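Local atomic coordinates of actibind (Aspergillus niger, PDB entry 3D3Z), a protein that cleaves RNA as a secreted T2-family ribonuclease, most likely without strict base specificity but with a preference for adenylic acid. Residues Pro10-Thr15 and Tyr202-Gly207; Pro163-Thr168 and Tyr232-Ser237; Tyr169-Ile174 and Ser223-Ser228. All coordinates share one frame; numbering follows the deposited sequence.

Interaction 1: Pro10-Thr15 and Tyr202-Gly207; sequences PLSCQT and YFNVKG
Ser12 and Val205 meet through two hydrogen bonds that use both backbone polar atoms of Val205. Ser12 N donates to Val205 O at 3.0 Å, approaching from above the carbonyl plane, 38° out of it. In return Val205 N donates to Ser12 OG at 2.9 Å. The serine hydroxyl thus stands in for a backbone carbonyl; chi1 of 58° sets OG between the backbone N and the carbonyl carbon, and OG is also hydrogen-bonded to Gly28 O, just before strand 29-35.

From Leu11 CB the chain runs to CG, anti to the backbone N (chi1 -159°) and 3.7 Å from Asn204 CB. Beyond it, CD1 reaches Lys206 CG at 3.6 Å while also touching Asn204 CB, so one methyl bridges two strand residues. Asn204 CB also lies against Ser12 O, at 3.2 Å. A water accepts from Gly207 N at 2.8 Å and lies 2.6 Å from Pro10 O, and Lys206 NZ bonds to Ser9 O.

A disulfide from Cys13 ties the loop to Cys58. One backbone bond and one backbone-to-hydroxyl bond on Val205, flanked by aliphatic contacts, imply that this N-terminal loop is docked on strand 195-206 of the antiparallel sheet without extending it as a regular strand.

Interaction 2: Pro163-Thr168 and Tyr232-Ser237; sequences PSEDAT and YPPKYS
Pro163 and Tyr232 bring the two irregular segments closest, with CA atoms 4.7 Å apart. One direct backbone hydrogen bond joins the segments: Ser164 N donates to Tyr232 O at 2.9 Å, nearly along the C=O axis (C=O...donor angle 164°). The same oxygen receives a CA-H...O contact from Pro163 CA at 3.1 Å. A water accepts from Tyr232 N at 2.9 Å and lies within bonding distance of Ser164 O and Ala167 O.

In the conformer described, Ser164 OG accepts from Asp166 N and from Ala167 N, an ST turn and an ST motif, in the loop between helices 152-158 and 171-179. The other segment belongs to the C-terminal tail beyond strand 213-216.

Pro163 makes a CH-pi contact: CG sits over the centre of the Tyr232 ring, 3.8 Å from the centroid and 9° off the normal, while CD approaches Tyr232 CE2. Tyr232 OH is hydrogen-bonded to Trp48 NE1, and Trp36 meets the tyrosine ring edge-to-face. Pro163 CB, in turn, packs 3.7 Å from Pro234 CA. In Glu165, chi2 of -65° turns CD toward the Pro234 ring, where it lies 3.6 Å from Pro234 CG.

Interaction 3: Tyr169-Ile174 and Ser223-Ser228; sequences YKLSDI and SNCKDS
Leu171 and Asp227 supply the hydrogen bond between the segments. Leu171 N, in the first turn of helix 171-179, donates to Asp227 O at 3.0 Å with 166° at the hydrogen. The donor stands well above the carbonyl plane, 53° out of it. Asp227 O also accepts at 2.9 Å from a water that in turn accepts from Ser172 N, so this one carbonyl oxygen serves two successive amides of the first turn, one directly and one through solvent. Lys170, at the N-cap position, adds a longer CA-H...O contact to the same oxygen.

In the van der Waals contacts Leu171 has the largest buried area of any residue here. Its CG is anti to the backbone N (chi1 -176°), and both methyls approach the same serine hydroxyl from one side: CD1 and CD2 each lie 3.7 Å from Ser223 OG. CD1 continues to Cys225 CB at 4.1 Å. Nearer the surface, Lys170 CG rests against Ser228 CB.

The hydroxyl that the leucine meets has polar partners of its own. Ser223 OG accepts from Cys225 N at 2.9 Å, closing an ST turn, and is also hydrogen-bonded to Val189 O, outside the segment.

The contact therefore sets the start of helix 171-179 against the irregular chain after strand 213-216. Strand 188-192 backs both: Leu171 and Cys225 each touch Val189, and the disulfide from Cys225 to Cys191 ties 223-228 to that strand.

Irregular chain takes part in all three contacts: against a strand in interaction 1, against irregular chain in interaction 2, against a helix start in interaction 3. Interaction 1 is partly buried and engages strand 195-206 of the sheet; interactions 2 and 3 are surface contacts on the C-terminal stretch after strand 213-216. These two touch where Tyr232 CB packs 3.8 Å from Tyr169 CE2, their centres about 16 Å apart. Interaction 1 lies about 37 Å, centre to centre, from interaction 2, on the opposite side of the chain's centre. Chemistry follows place: a backbone bond returned through a serine hydroxyl at the strand, proline-aromatic packing beside one backbone bond at the tail, and amide bonding at a helix start. Cysteines in interactions 1 and 3 add disulfides.

Interaction 1: Pro10-Thr15 and Tyr202-Gly207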
loop_
_atom_site.group_PDB
_atom_site.type_symbol
_atom_site.label_atom_id
_atom_site.label_comp_id
_atom_site.label_asym_id
_atom_site.label_seq_id
_atom_site.Cartn_x
_atom_site.Cartn_y
_atom_site.Cartn_z
ATOM N N PRO A 10 -3.124 -12.541 17.900
ATOM C CA PRO A 10 -3.475 -13.507 16.868
ATOM C C PRO A 10 -3.595 -12.877 15.451
ATOM O O PRO A 10 -4.166 -11.769 15.272
ATOM C CB PRO A 10 -4.823 -14.023 17.335
ATOM C CG PRO A 10 -5.430 -12.879 18.058
ATOM C CD PRO A 10 -4.295 -12.202 18.724
ATOM N N LEU A 11 -3.084 -13.626 14.467
ATOM C CA LEU A 11 -2.989 -13.180 13.089
ATOM C C LEU A 11 -4.377 -13.041 12.465
ATOM O O LEU A 11 -5.234 -13.947 12.587
ATOM C CB LEU A 11 -2.114 -14.165 12.313
ATOM C CG LEU A 11 -1.439 -13.800 11.018
ATOM C CD1 LEU A 11 -0.471 -12.623 11.057
ATOM C CD2 LEU A 11 -0.710 -15.091 10.568
ATOM N N SER A 12 -4.623 -11.888 11.839
ATOM C CA SER A 12 -5.869 -11.669 11.121
ATOM C C SER A 12 -5.994 -12.697 9.967
ATOM O O SER A 12 -4.999 -13.180 9.459
ATOM C CB SER A 12 -5.978 -10.225 10.590
ATOM O OG SER A 12 -4.895 -9.905 9.741
ATOM N N CYS A 13 -7.230 -12.980 9.611
ATOM C CA CYS A 13 -7.649 -13.956 8.597
ATOM C C CYS A 13 -7.289 -15.393 8.896
ATOM O O CYS A 13 -8.130 -16.251 8.685
ATOM C CB CYS A 13 -7.147 -13.624 7.179
ATOM S SG CYS A 13 -7.933 -12.231 6.456
ATOM N N GLN A 14 -6.049 -15.625 9.344
ATOM C CA GLN A 14 -5.541 -16.948 9.651
ATOM C C GLN A 14 -6.046 -17.485 10.986
ATOM O O GLN A 14 -5.762 -18.639 11.288
ATOM C CB GLN A 14 -3.993 -16.977 9.566
ATOM C CG GLN A 14 -3.456 -16.529 8.182
ATOM C CD GLN A 14 -1.945 -16.754 7.922
ATOM O OE1 GLN A 14 -1.424 -17.859 8.130
ATOM N NE2 GLN A 14 -1.245 -15.712 7.392
ATOM N N THR A 15 -6.782 -16.677 11.773
ATOM C CA THR A 15 -7.366 -17.116 13.054
ATOM C C THR A 15 -8.813 -16.675 13.160
ATOM O O THR A 15 -9.246 -15.790 12.454
ATOM C CB THR A 15 -6.543 -16.596 14.327
ATOM O OG1 THR A 15 -6.612 -15.167 14.435
ATOM C CG2 THR A 15 -5.073 -17.000 14.257
ATOM N N TYR A 202 0.232 -8.586 -0.212
ATOM C CA TYR A 202 -0.758 -8.967 0.793
ATOM C C TYR A 202 -0.085 -9.322 2.117
ATOM O O TYR A 202 1.053 -9.841 2.157
ATOM C CB TYR A 202 -1.616 -10.154 0.334
ATOM C CG TYR A 202 -2.523 -9.871 -0.857
ATOM C CD1 TYR A 202 -3.889 -9.816 -0.715
ATOM C CD2 TYR A 202 -1.996 -9.685 -2.140
ATOM C CE1 TYR A 202 -4.732 -9.543 -1.822
ATOM C CE2 TYR A 202 -2.835 -9.429 -3.258
ATOM C CZ TYR A 202 -4.183 -9.381 -3.082
ATOM O OH TYR A 202 -4.992 -9.125 -4.171
ATOM N N PHE A 203 -0.790 -8.983 3.192
ATOM C CA PHE A 203 -0.318 -9.176 4.570
ATOM C C PHE A 203 -1.482 -9.549 5.466
ATOM O O PHE A 203 -2.641 -9.124 5.287
ATOM C CB PHE A 203 0.256 -7.876 5.144
ATOM C CG PHE A 203 1.537 -7.463 4.550
ATOM C CD1 PHE A 203 2.719 -7.966 5.041
ATOM C CD2 PHE A 203 1.561 -6.546 3.503
ATOM C CE1 PHE A 203 3.891 -7.571 4.518
ATOM C CE2 PHE A 203 2.736 -6.167 2.973
ATOM C CZ PHE A 203 3.896 -6.665 3.483
ATOM N N ASN A 204 -1.175 -10.338 6.475
ATOM C CA ASN A 204 -2.049 -10.403 7.632
ATOM C C ASN A 204 -1.303 -9.698 8.784
ATOM O O ASN A 204 -0.078 -9.505 8.722
ATOM C CB ASN A 204 -2.440 -11.839 7.992
ATOM C CG ASN A 204 -3.204 -12.587 6.851
ATOM O OD1 ASN A 204 -4.151 -12.086 6.242
ATOM N ND2 ASN A 204 -2.785 -13.798 6.608
ATOM N N VAL A 205 -2.061 -9.314 9.805
ATOM C CA VAL A 205 -1.601 -8.401 10.890
ATOM C C VAL A 205 -1.852 -9.004 12.282
ATOM O O VAL A 205 -2.929 -9.494 12.585
ATOM C CB VAL A 205 -2.223 -6.971 10.757
ATOM C CG1 VAL A 205 -1.728 -6.033 11.880
ATOM C CG2 VAL A 205 -1.835 -6.368 9.380
ATOM N N LYS A 206 -0.809 -8.937 13.107
ATOM C CA LYS A 206 -0.885 -9.223 14.542
ATOM C C LYS A 206 -0.940 -7.877 15.257
ATOM O O LYS A 206 -0.013 -7.089 15.159
ATOM C CB LYS A 206 0.350 -9.993 14.979
ATOM C CG LYS A 206 0.496 -11.366 14.325
ATOM C CD LYS A 206 1.906 -11.963 14.522
ATOM C CE LYS A 206 2.039 -12.682 15.868
ATOM N NZ LYS A 206 1.160 -13.906 16.014
ATOM N N GLY A 207 -2.061 -7.611 15.906
ATOM C CA GLY A 207 -2.292 -6.341 16.564
ATOM C C GLY A 207 -3.007 -5.299 15.714
ATOM O O GLY A 207 -3.926 -5.586 14.932
HETATM O O HOH W 1 -4.235 -9.301 16.102
HETATM O O HOH W 2 -1.063 -15.993 14.857
#

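Interaction 2: Pro163-Thr168 and Tyr232-Ser237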
loop_
_atom_site.group_PDB
_atom_site.type_symbol
_atom_site.label_atom_id
_atom_site.label_comp_id
_atom_site.label_asym_id
_atom_site.label_seq_id
_atom_site.Cartn_x
_atom_site.Cartn_y
_atom_site.Cartn_z
ATOM N N PRO A 163 13.901 -1.751 -16.186
ATOM C CA PRO A 163 13.155 -1.184 -17.291
ATOM C C PRO A 163 13.969 -1.142 -18.590
ATOM O O PRO A 163 15.167 -0.886 -18.562
ATOM C CB PRO A 163 12.815 0.244 -16.793
ATOM C CG PRO A 163 12.837 0.140 -15.295
ATOM C CD PRO A 163 13.957 -0.838 -15.017
ATOM N N SER A 164 13.297 -1.405 -19.709
ATOM C CA SER A 164 13.953 -1.507 -21.040
ATOM C C SER A 164 12.999 -1.137 -22.178
ATOM O O SER A 164 11.827 -1.520 -22.165
ATOM C CB SER A 164 14.496 -2.937 -21.258
ATOM O OG SER A 164 15.089 -3.105 -22.543
ATOM N N GLU A 165 13.513 -0.413 -23.170
ATOM C CA GLU A 165 12.749 -0.136 -24.380
ATOM C C GLU A 165 12.535 -1.417 -25.199
ATOM O O GLU A 165 11.504 -1.554 -25.858
ATOM C CB GLU A 165 13.475 0.893 -25.255
ATOM C CG GLU A 165 13.877 2.210 -24.574
ATOM C CD GLU A 165 12.690 3.066 -24.118
ATOM O OE1 GLU A 165 11.513 2.688 -24.374
ATOM O OE2 GLU A 165 12.950 4.126 -23.480
ATOM N N ASP A 166 13.461 -2.369 -25.108
ATOM C CA ASP A 166 13.463 -3.549 -25.999
ATOM C C ASP A 166 13.229 -4.881 -25.308
ATOM O O ASP A 166 12.545 -5.749 -25.847
ATOM C CB ASP A 166 14.796 -3.599 -26.752
ATOM C CG ASP A 166 15.124 -2.281 -27.398
ATOM O OD1 ASP A 166 14.315 -1.835 -28.255
ATOM O OD2 ASP A 166 16.153 -1.666 -27.015
ATOM N N ALA A 167 13.822 -5.065 -24.134
ATOM C CA ALA A 167 13.659 -6.313 -23.397
ATOM C C ALA A 167 12.214 -6.536 -22.986
ATOM O O ALA A 167 11.445 -5.581 -22.809
ATOM C CB ALA A 167 14.589 -6.329 -22.189
ATOM N N THR A 168 11.819 -7.797 -22.928
ATOM C CA THR A 168 10.525 -8.168 -22.381
ATOM C C THR A 168 10.749 -9.257 -21.375
ATOM O O THR A 168 11.821 -9.862 -21.324
ATOM C CB THR A 168 9.478 -8.638 -23.429
ATOM O OG1 THR A 168 9.903 -9.877 -24.026
ATOM C CG2 THR A 168 9.211 -7.565 -24.488
ATOM N N TYR A 232 8.546 -3.540 -19.417
ATOM C CA TYR A 232 8.877 -2.748 -18.233
ATOM C C TYR A 232 9.360 -1.386 -18.733
ATOM O O TYR A 232 10.556 -1.175 -18.935
ATOM C CB TYR A 232 9.933 -3.479 -17.431
ATOM C CG TYR A 232 10.203 -3.041 -15.998
ATOM C CD1 TYR A 232 9.469 -2.031 -15.355
ATOM C CD2 TYR A 232 11.185 -3.704 -15.258
ATOM C CE1 TYR A 232 9.748 -1.693 -14.023
ATOM C CE2 TYR A 232 11.454 -3.379 -13.942
ATOM C CZ TYR A 232 10.733 -2.368 -13.331
ATOM O OH TYR A 232 11.043 -2.055 -12.019
ATOM N N PRO A 233 8.421 -0.493 -19.065
ATOM C CA PRO A 233 8.841 0.743 -19.746
ATOM C C PRO A 233 9.698 1.670 -18.880
ATOM O O PRO A 233 9.408 1.816 -17.678
ATOM C CB PRO A 233 7.518 1.389 -20.165
ATOM C CG PRO A 233 6.481 0.324 -20.035
ATOM C CD PRO A 233 6.947 -0.583 -18.963
ATOM N N PRO A 234 10.794 2.219 -19.456
ATOM C CA PRO A 234 11.622 3.163 -18.737
ATOM C C PRO A 234 10.855 4.463 -18.460
ATOM O O PRO A 234 10.078 4.907 -19.291
ATOM C CB PRO A 234 12.818 3.401 -19.696
ATOM C CG PRO A 234 12.802 2.260 -20.639
ATOM C CD PRO A 234 11.343 1.953 -20.812
ATOM N N LYS A 235 11.020 5.006 -17.248
ATOM C CA LYS A 235 10.453 6.319 -16.935
ATOM C C LYS A 235 11.246 7.412 -17.645
ATOM O O LYS A 235 12.442 7.247 -17.844
ATOM C CB LYS A 235 10.409 6.556 -15.423
ATOM C CG LYS A 235 9.534 5.597 -14.668
ATOM C CD LYS A 235 9.430 6.056 -13.212
ATOM C CE LYS A 235 8.392 5.336 -12.442
ATOM N NZ LYS A 235 8.465 5.692 -11.002
ATOM N N TYR A 236 10.576 8.504 -18.000
ATOM C CA TYR A 236 11.220 9.717 -18.551
ATOM C C TYR A 236 11.979 9.334 -19.836
ATOM O O TYR A 236 13.039 9.832 -20.100
ATOM C CB TYR A 236 12.156 10.381 -17.498
ATOM C CG TYR A 236 11.452 10.638 -16.147
ATOM C CD1 TYR A 236 10.401 11.540 -16.034
ATOM C CD2 TYR A 236 11.853 9.960 -14.978
ATOM C CE1 TYR A 236 9.734 11.709 -14.807
ATOM C CE2 TYR A 236 11.205 10.131 -13.758
ATOM C CZ TYR A 236 10.137 10.997 -13.676
ATOM O OH TYR A 236 9.516 11.226 -12.488
ATOM N N SER A 237 11.388 8.453 -20.637
ATOM C CA SER A 237 12.133 7.752 -21.702
ATOM C C SER A 237 12.591 8.608 -22.883
ATOM O O SER A 237 13.766 8.530 -23.296
ATOM C CB SER A 237 11.324 6.586 -22.251
ATOM O OG SER A 237 11.892 6.142 -23.473
HETATM O O HOH W 3 10.870 -3.581 -21.067
HETATM O O HOH W 4 9.541 4.508 -23.926
#

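Interaction 3: Tyr169-Ile174 and Ser223-Ser228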
loop_
_atom_site.group_PDB
_atom_site.type_symbol
_atom_site.label_atom_id
_atom_site.label_comp_id
_atom_site.label_asym_id
_atom_site.label_seq_id
_atom_site.Cartn_x
_atom_site.Cartn_y
_atom_site.Cartn_z
ATOM N N TYR A 169 9.740 -9.511 -20.562
ATOM C CA TYR A 169 9.936 -10.315 -19.369
ATOM C C TYR A 169 8.826 -11.309 -19.171
ATOM O O TYR A 169 7.712 -11.161 -19.702
ATOM C CB TYR A 169 10.106 -9.414 -18.110
ATOM C CG TYR A 169 11.306 -8.505 -18.138
ATOM C CD1 TYR A 169 12.573 -8.992 -17.869
ATOM C CD2 TYR A 169 11.176 -7.133 -18.435
ATOM C CE1 TYR A 169 13.672 -8.164 -17.912
ATOM C CE2 TYR A 169 12.280 -6.295 -18.476
ATOM C CZ TYR A 169 13.518 -6.817 -18.207
ATOM O OH TYR A 169 14.626 -6.006 -18.215
ATOM N N LYS A 170 9.168 -12.340 -18.403
ATOM C CA LYS A 170 8.244 -13.423 -18.056
ATOM C C LYS A 170 7.569 -13.179 -16.704
ATOM O O LYS A 170 8.212 -12.803 -15.752
ATOM C CB LYS A 170 8.983 -14.787 -18.075
ATOM C CG LYS A 170 9.289 -15.280 -19.536
ATOM C CD LYS A 170 10.633 -16.030 -19.663
ATOM C CE LYS A 170 11.415 -15.738 -20.996
ATOM N NZ LYS A 170 12.823 -16.395 -20.997
ATOM N N LEU A 171 6.281 -13.456 -16.619
ATOM C CA LEU A 171 5.537 -13.226 -15.398
ATOM C C LEU A 171 6.129 -13.933 -14.202
ATOM O O LEU A 171 6.194 -13.364 -13.106
ATOM C CB LEU A 171 4.082 -13.632 -15.564
ATOM C CG LEU A 171 3.139 -13.365 -14.410
ATOM C CD1 LEU A 171 3.176 -11.865 -13.933
ATOM C CD2 LEU A 171 1.732 -13.776 -14.806
ATOM N N SER A 172 6.518 -15.195 -14.402
ATOM C CA SER A 172 6.990 -16.019 -13.312
ATOM C C SER A 172 8.289 -15.462 -12.758
ATOM O O SER A 172 8.539 -15.612 -11.579
ATOM C CB SER A 172 7.160 -17.500 -13.770
ATOM O OG SER A 172 8.431 -17.668 -14.379
ATOM N N ASP A 173 9.131 -14.865 -13.604
ATOM C CA ASP A 173 10.374 -14.261 -13.155
ATOM C C ASP A 173 10.109 -13.012 -12.270
ATOM O O ASP A 173 10.788 -12.818 -11.242
ATOM C CB ASP A 173 11.264 -13.874 -14.351
ATOM C CG ASP A 173 11.990 -15.111 -14.997
ATOM O OD1 ASP A 173 11.957 -16.192 -14.388
ATOM O OD2 ASP A 173 12.587 -14.968 -16.075
ATOM N N ILE A 174 9.146 -12.198 -12.714
ATOM C CA ILE A 174 8.681 -10.978 -11.999
ATOM C C ILE A 174 8.152 -11.403 -10.627
ATOM O O ILE A 174 8.566 -10.872 -9.596
ATOM C CB ILE A 174 7.572 -10.226 -12.804
ATOM C CG1 ILE A 174 8.155 -9.598 -14.078
ATOM C CG2 ILE A 174 6.856 -9.128 -11.924
ATOM C CD1 ILE A 174 7.120 -9.247 -15.114
ATOM N N SER A 223 -2.789 -12.200 -11.150
ATOM C CA SER A 223 -2.236 -11.351 -12.177
ATOM C C SER A 223 -3.185 -11.243 -13.350
ATOM O O SER A 223 -3.970 -12.165 -13.641
ATOM C CB SER A 223 -0.893 -11.850 -12.675
ATOM O OG SER A 223 -0.388 -10.955 -13.640
ATOM N N ASN A 224 -3.118 -10.106 -14.017
ATOM C CA ASN A 224 -3.836 -9.940 -15.258
ATOM C C ASN A 224 -2.872 -9.817 -16.422
ATOM O O ASN A 224 -3.261 -9.343 -17.498
ATOM C CB ASN A 224 -4.755 -8.727 -15.165
ATOM C CG ASN A 224 -3.989 -7.410 -15.128
ATOM O OD1 ASN A 224 -2.776 -7.383 -15.021
ATOM N ND2 ASN A 224 -4.708 -6.325 -15.241
ATOM N N CYS A 225 -1.611 -10.188 -16.208
ATOM C CA CYS A 225 -0.620 -10.149 -17.240
ATOM C C CYS A 225 -0.618 -11.471 -18.015
ATOM O O CYS A 225 -1.089 -12.512 -17.515
ATOM C CB CYS A 225 0.775 -9.967 -16.669
ATOM S SG CYS A 225 0.984 -8.434 -15.669
ATOM N N LYS A 226 -0.074 -11.391 -19.220
ATOM C CA LYS A 226 0.283 -12.565 -20.002
ATOM C C LYS A 226 1.531 -13.186 -19.404
ATOM O O LYS A 226 2.331 -12.513 -18.699
ATOM C CB LYS A 226 0.553 -12.189 -21.463
ATOM C CG LYS A 226 -0.626 -11.534 -22.193
ATOM C CD LYS A 226 -1.876 -12.428 -22.240
ATOM C CE LYS A 226 -3.069 -11.675 -22.870
ATOM N NZ LYS A 226 -4.013 -12.550 -23.683
ATOM N N ASP A 227 1.731 -14.466 -19.709
ATOM C CA ASP A 227 2.810 -15.200 -19.093
ATOM C C ASP A 227 4.143 -14.707 -19.567
ATOM O O ASP A 227 5.165 -14.973 -18.917
ATOM C CB ASP A 227 2.641 -16.704 -19.334
ATOM C CG ASP A 227 1.379 -17.221 -18.738
ATOM O OD1 ASP A 227 1.135 -16.950 -17.539
ATOM O OD2 ASP A 227 0.605 -17.881 -19.456
ATOM N N SER A 228 4.138 -13.997 -20.692
ATOM C CA SER A 228 5.353 -13.444 -21.270
ATOM C C SER A 228 5.106 -12.244 -22.210
ATOM O O SER A 228 3.975 -11.866 -22.508
ATOM C CB SER A 228 6.138 -14.557 -22.014
ATOM O OG SER A 228 5.411 -14.983 -23.157
HETATM O O HOH W 5 5.810 -16.912 -16.853
#